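Local coordinates for protein polymerase cofactor VP35 (Reston ebolavirus, PDB 3L2A) that binds RNA, probably double-stranded, through its interferon inhibitory domain, countering the host interferon response, and serves as a cofactor of the viral polymerase, at residues Gln30-Val34 against Val114-Lys118; Tyr7-Leu13 against Leu45-His49. All blocks are in the same frame, centred on the assembly; numbering follows the deposited sequence.

Contact 1: Gln30-Val34 against Val114-Lys118; sequences QLVQV and VCLFK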
loop_
_atom_site.group_PDB
_atom_site.type_symbol
_atom_site.label_atom_id
_atom_site.label_comp_id
_atom_site.label_asym_id
_atom_site.label_seq_id
_atom_site.Cartn_x
_atom_site.Cartn_y
_atom_site.Cartn_z
ATOM N N GLN A 30 2.519 -4.310 2.939
ATOM C CA GLN A 30 1.921 -3.176 3.650
ATOM C C GLN A 30 1.106 -2.316 2.680
ATOM O O GLN A 30 -0.021 -1.873 3.007
ATOM C CB GLN A 30 2.975 -2.335 4.374
ATOM C CG GLN A 30 2.364 -1.237 5.220
ATOM C CD GLN A 30 1.498 -1.767 6.348
ATOM O OE1 GLN A 30 0.286 -1.506 6.397
ATOM N NE2 GLN A 30 2.104 -2.527 7.245
ATOM N N LEU A 31 1.651 -2.112 1.475
ATOM C CA LEU A 31 0.924 -1.352 0.439
ATOM C C LEU A 31 -0.398 -1.984 0.050
ATOM O O LEU A 31 -1.378 -1.261 -0.120
ATOM C CB LEU A 31 1.810 -1.098 -0.782
ATOM C CG LEU A 31 1.198 -0.192 -1.860
ATOM C CD1 LEU A 31 0.685 1.172 -1.359
ATOM C CD2 LEU A 31 2.187 -0.037 -2.982
ATOM N N VAL A 32 -0.446 -3.319 -0.058
ATOM C CA VAL A 32 -1.713 -4.018 -0.356
ATOM C C VAL A 32 -2.734 -3.688 0.733
ATOM O O VAL A 32 -3.876 -3.380 0.445
ATOM C CB VAL A 32 -1.473 -5.520 -0.419
ATOM C CG1 VAL A 32 -2.815 -6.340 -0.324
ATOM C CG2 VAL A 32 -0.696 -5.883 -1.712
ATOM N N GLN A 33 -2.304 -3.745 1.999
ATOM C CA GLN A 33 -3.239 -3.431 3.095
ATOM C C GLN A 33 -3.768 -1.997 3.027
ATOM O O GLN A 33 -4.968 -1.755 3.247
ATOM C CB GLN A 33 -2.567 -3.677 4.438
ATOM C CG GLN A 33 -2.125 -5.100 4.580
ATOM C CD GLN A 33 -1.231 -5.290 5.785
ATOM O OE1 GLN A 33 -1.556 -4.841 6.884
ATOM N NE2 GLN A 33 -0.111 -5.971 5.589
ATOM N N VAL A 34 -2.875 -1.068 2.715
ATOM C CA VAL A 34 -3.200 0.359 2.629
ATOM C C VAL A 34 -4.196 0.567 1.490
ATOM O O VAL A 34 -5.205 1.243 1.655
ATOM C CB VAL A 34 -1.924 1.206 2.420
ATOM C CG1 VAL A 34 -2.263 2.648 1.972
ATOM C CG2 VAL A 34 -1.024 1.217 3.720
ATOM N N VAL A 114 3.985 4.743 1.602
ATOM C CA VAL A 114 2.976 3.743 1.879
ATOM C C VAL A 114 2.146 4.061 3.131
ATOM O O VAL A 114 0.913 3.977 3.128
ATOM C CB VAL A 114 3.629 2.332 1.979
ATOM C CG1 VAL A 114 2.574 1.244 2.287
ATOM C CG2 VAL A 114 4.371 2.008 0.678
ATOM N N CYS A 115 2.832 4.380 4.219
ATOM C CA CYS A 115 2.168 4.663 5.465
ATOM C C CYS A 115 3.179 5.390 6.319
ATOM O O CYS A 115 4.352 5.496 5.942
ATOM C CB CYS A 115 1.690 3.370 6.133
ATOM S SG CYS A 115 3.030 2.206 6.591
ATOM N N LEU A 116 2.712 5.903 7.444
ATOM C CA LEU A 116 3.577 6.617 8.380
ATOM C C LEU A 116 3.492 5.903 9.703
ATOM O O LEU A 116 2.408 5.698 10.225
ATOM C CB LEU A 116 3.085 8.043 8.543
ATOM C CG LEU A 116 2.836 8.833 7.262
ATOM C CD1 LEU A 116 2.316 10.205 7.606
ATOM C CD2 LEU A 116 4.103 8.955 6.443
ATOM N N PHE A 117 4.644 5.492 10.227
ATOM C CA PHE A 117 4.680 4.817 11.506
ATOM C C PHE A 117 4.988 5.882 12.531
ATOM O O PHE A 117 6.081 6.446 12.518
ATOM C CB PHE A 117 5.776 3.757 11.533
ATOM C CG PHE A 117 5.503 2.575 10.649
ATOM C CD1 PHE A 117 6.264 2.361 9.509
ATOM C CD2 PHE A 117 4.485 1.668 10.971
ATOM C CE1 PHE A 117 6.048 1.257 8.694
ATOM C CE2 PHE A 117 4.245 0.547 10.157
ATOM C CZ PHE A 117 5.032 0.346 9.014
ATOM N N LYS A 118 4.036 6.168 13.405
ATOM C CA LYS A 118 4.277 7.153 14.449
ATOM C C LYS A 118 4.724 6.474 15.731
ATOM O O LYS A 118 3.987 5.672 16.319
ATOM C CB LYS A 118 3.036 8.012 14.718
ATOM C CG LYS A 118 3.215 8.973 15.874
ATOM C CD LYS A 118 2.394 10.221 15.690
ATOM C CE LYS A 118 2.764 11.279 16.724
ATOM N NZ LYS A 118 1.931 12.488 16.490
#
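Helix segment Gln30-Val34 runs nearly perpendicular to strand segment Val114-Lys118, at 98° between their N-to-C directions, with Leu31 and Val114 as the residues of closest backbone approach. This is the seam of the VP35 interferon inhibitory domain, where a bundle of helices abuts a small mixed beta sheet. Val114, at the helix-facing end of the segment, does most of the packing. Its CG1, anti to the backbone N (chi1 180°), pushes against the helix and lies 3.6 Å from Leu31 N; around it stand CG of Gln30, CB of Leu31 and CG2 of Val34, the last at 3.9 Å from Val114 CG1.

With CG turned away from its own backbone N (chi1 -175°), Gln30 CG lies 3.8 Å from both Val114 CG1 and Cys115 SG; the bend at chi2 then redirects the amide. The aliphatic part of this glutamine thus does the packing, while OE1 is hydrogen-bonded to a glycerol probably carried over from crystallisation. Its amide NE2 comes loosely to the edge of the Phe117 ring, and one face of that ring carries Cys115 SG, displaced toward the rim. Ile84 of the neighbouring strand touches Gln30, Cys115 and Phe117, and Leu127 of the strand on the other flank touches Gln30 and Val114. The carbonyl of Val114 is buried without a polar partner, and Val34 CG2 rests 3.4 Å from Val114 O.

Contact 2: Tyr7-Leu13 against Leu45-His49; sequences YISAKDL and LDTIH. With ACY (acetic acid), chain C.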
loop_
_atom_site.group_PDB
_atom_site.type_symbol
_atom_site.label_atom_id
_atom_site.label_comp_id
_atom_site.label_asym_id
_atom_site.label_seq_id
_atom_site.Cartn_x
_atom_site.Cartn_y
_atom_site.Cartn_z
ATOM N N TYR A 7 -17.287 -8.165 -8.733
ATOM C CA TYR A 7 -17.467 -7.587 -7.416
ATOM C C TYR A 7 -16.645 -8.355 -6.426
ATOM O O TYR A 7 -16.916 -9.546 -6.166
ATOM C CB TYR A 7 -18.951 -7.630 -7.007
ATOM C CG TYR A 7 -19.224 -6.950 -5.699
ATOM C CD1 TYR A 7 -19.255 -5.554 -5.611
ATOM C CD2 TYR A 7 -19.419 -7.689 -4.534
ATOM C CE1 TYR A 7 -19.468 -4.909 -4.398
ATOM C CE2 TYR A 7 -19.645 -7.056 -3.313
ATOM C CZ TYR A 7 -19.675 -5.664 -3.252
ATOM O OH TYR A 7 -19.935 -5.026 -2.050
ATOM N N ILE A 8 -15.649 -7.678 -5.868
ATOM C CA ILE A 8 -14.720 -8.344 -4.981
ATOM C C ILE A 8 -14.661 -7.693 -3.604
ATOM O O ILE A 8 -14.731 -6.468 -3.490
ATOM C CB ILE A 8 -13.312 -8.412 -5.626
ATOM C CG1 ILE A 8 -12.470 -9.466 -4.911
ATOM C CG2 ILE A 8 -12.624 -7.027 -5.627
ATOM C CD1 ILE A 8 -11.259 -9.932 -5.693
ATOM N N SER A 9 -14.547 -8.522 -2.568
ATOM C CA SER A 9 -14.407 -8.034 -1.198
ATOM C C SER A 9 -12.973 -7.587 -0.907
ATOM O O SER A 9 -12.024 -7.970 -1.627
ATOM C CB SER A 9 -14.828 -9.112 -0.188
ATOM O OG SER A 9 -13.863 -10.160 -0.123
ATOM N N ALA A 10 -12.798 -6.797 0.153
ATOM C CA ALA A 10 -11.442 -6.371 0.534
ATOM C C ALA A 10 -10.585 -7.582 0.911
ATOM O O ALA A 10 -9.390 -7.659 0.569
ATOM C CB ALA A 10 -11.504 -5.367 1.691
ATOM N N LYS A 11 -11.208 -8.549 1.583
ATOM C CA LYS A 11 -10.500 -9.762 2.002
ATOM C C LYS A 11 -10.012 -10.523 0.767
ATOM O O LYS A 11 -8.864 -10.943 0.710
ATOM C CB LYS A 11 -11.433 -10.640 2.854
ATOM C CG LYS A 11 -10.826 -11.956 3.316
ATOM C CD LYS A 11 -11.880 -12.846 3.992
ATOM C CE LYS A 11 -11.305 -14.213 4.306
ATOM N NZ LYS A 11 -10.153 -14.124 5.277
ATOM N N ASP A 12 -10.890 -10.695 -0.219
ATOM C CA ASP A 12 -10.518 -11.451 -1.422
ATOM C C ASP A 12 -9.496 -10.723 -2.292
ATOM O O ASP A 12 -8.594 -11.361 -2.876
ATOM C CB ASP A 12 -11.761 -11.840 -2.232
ATOM C CG ASP A 12 -12.568 -12.945 -1.567
ATOM O OD1 ASP A 12 -12.134 -13.477 -0.508
ATOM O OD2 ASP A 12 -13.631 -13.302 -2.117
ATOM N N LEU A 13 -9.611 -9.396 -2.389
ATOM C CA LEU A 13 -8.597 -8.637 -3.135
ATOM C C LEU A 13 -7.214 -8.713 -2.494
ATOM O O LEU A 13 -6.210 -8.889 -3.191
ATOM C CB LEU A 13 -9.041 -7.181 -3.342
ATOM C CG LEU A 13 -8.124 -6.384 -4.251
ATOM C CD1 LEU A 13 -8.022 -6.977 -5.661
ATOM C CD2 LEU A 13 -8.678 -4.967 -4.284
ATOM N N LEU A 45 -12.897 -0.822 -4.570
ATOM C CA LEU A 45 -12.168 -2.093 -4.703
ATOM C C LEU A 45 -12.179 -2.656 -6.108
ATOM O O LEU A 45 -11.209 -3.285 -6.536
ATOM C CB LEU A 45 -12.737 -3.157 -3.764
ATOM C CG LEU A 45 -12.448 -2.864 -2.286
ATOM C CD1 LEU A 45 -13.344 -3.790 -1.426
ATOM C CD2 LEU A 45 -10.965 -3.073 -1.965
ATOM N N ASP A 46 -13.302 -2.495 -6.803
ATOM C CA ASP A 46 -13.389 -3.084 -8.145
ATOM C C ASP A 46 -12.626 -2.289 -9.190
ATOM O O ASP A 46 -12.117 -2.860 -10.168
ATOM C CB ASP A 46 -14.869 -3.261 -8.504
ATOM C CG ASP A 46 -15.538 -4.239 -7.573
ATOM O OD1 ASP A 46 -14.976 -5.338 -7.407
ATOM O OD2 ASP A 46 -16.601 -3.917 -7.024
ATOM N N THR A 47 -12.526 -0.978 -8.982
ATOM C CA THR A 47 -11.643 -0.160 -9.821
ATOM C C THR A 47 -10.173 -0.555 -9.610
ATOM O O THR A 47 -9.418 -0.727 -10.554
ATOM C CB THR A 47 -11.843 1.314 -9.474
ATOM O OG1 THR A 47 -13.206 1.689 -9.760
ATOM C CG2 THR A 47 -10.931 2.204 -10.296
ATOM N N ILE A 48 -9.786 -0.674 -8.351
ATOM C CA ILE A 48 -8.416 -1.091 -8.001
ATOM C C ILE A 48 -8.095 -2.490 -8.576
ATOM O O ILE A 48 -7.050 -2.716 -9.163
ATOM C CB ILE A 48 -8.276 -1.060 -6.479
ATOM C CG1 ILE A 48 -8.299 0.389 -5.992
ATOM C CG2 ILE A 48 -6.990 -1.776 -6.032
ATOM C CD1 ILE A 48 -8.524 0.521 -4.444
ATOM N N HIS A 49 -9.036 -3.407 -8.431
ATOM C CA HIS A 49 -8.875 -4.764 -8.949
ATOM C C HIS A 49 -8.698 -4.736 -10.464
ATOM O O HIS A 49 -7.846 -5.436 -11.000
ATOM C CB HIS A 49 -10.073 -5.614 -8.499
ATOM C CG HIS A 49 -10.022 -7.044 -8.957
ATOM N ND1 HIS A 49 -11.161 -7.754 -9.275
ATOM C CD2 HIS A 49 -8.987 -7.904 -9.112
ATOM C CE1 HIS A 49 -10.829 -8.984 -9.629
ATOM N NE2 HIS A 49 -9.514 -9.099 -9.554
HETATM C C ACY C . -6.662 -10.471 -10.392
HETATM O O ACY C . -6.750 -9.342 -9.874
HETATM O OXT ACY C . -7.643 -11.250 -10.506
HETATM C CH3 ACY C . -5.290 -10.850 -10.880
HETATM O O HOH W 1 -16.206 -4.166 -4.105
#
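A side-chain carboxylate of one helix grips the backbone just ahead of another: Asp46 OD1 accepts from Ile8 N at 2.9 Å through its syn lone pair, with a moderately bent N-H...O angle of 146°. Its other oxygen, OD2, accepts a hydrogen bond from a water that also donates to Ile8 O, and the carboxylate therefore holds both polar backbone atoms of Ile8, one directly and one through solvent. Asp46 OD2 also lies 3.4 Å from Tyr7 CD1, the ring and carboxylate planes being 50° apart.

Beyond this polar clasp the chain turns into helix 10-19. Ser9 is its N-cap, its OG accepting from Asp12 N. Leu45 CD1 packs close to the first turn, 3.4 Å from Ala10 N, and Leu45 CD2 meets Leu13 CD2, which also reaches Ile48 CG2. The other branch of Leu13, CD1, lies 3.7 Å from His49 CD2. Because Ile8 is extended through both torsions, its CD1 arrives over one face of the imidazole in a CH-pi contact, 4.2 Å from the His49 ring centroid.

His49 NE2 donates to OXT of an acetic acid molecule probably taken from the crystallisation liquor. Within this joint between helices, the carboxylate and its water probably hold the incoming chain in place, tying both Ile8 N and Ile8 O to Asp46, while aliphatic packing joins the helical turns and Ile8 and Leu13 confine the imidazole.

In the fold
The two contacts have centres about 18 Å apart and do not touch, yet helix 27-41 connects them: it supplies Gln30-Val34 to contact 1, and its Ile35, Cys36 and Lys40 touch side chains of contact 2. Contact 1 is close to the centre of the chain and largely buried, joining the helical part to the sheet mainly by apolar packing, with no polar bond between the segments. Contact 2 stays within the helical part, farther out and only partly buried, and adds a direct carboxylate bond, a bridging water and an acetic acid molecule hydrogen-bonded to His49 to its leucine and isoleucine packing. Their segments alternate along the chain, with strand 113-118, late in the chain, closing back on helix 27-41.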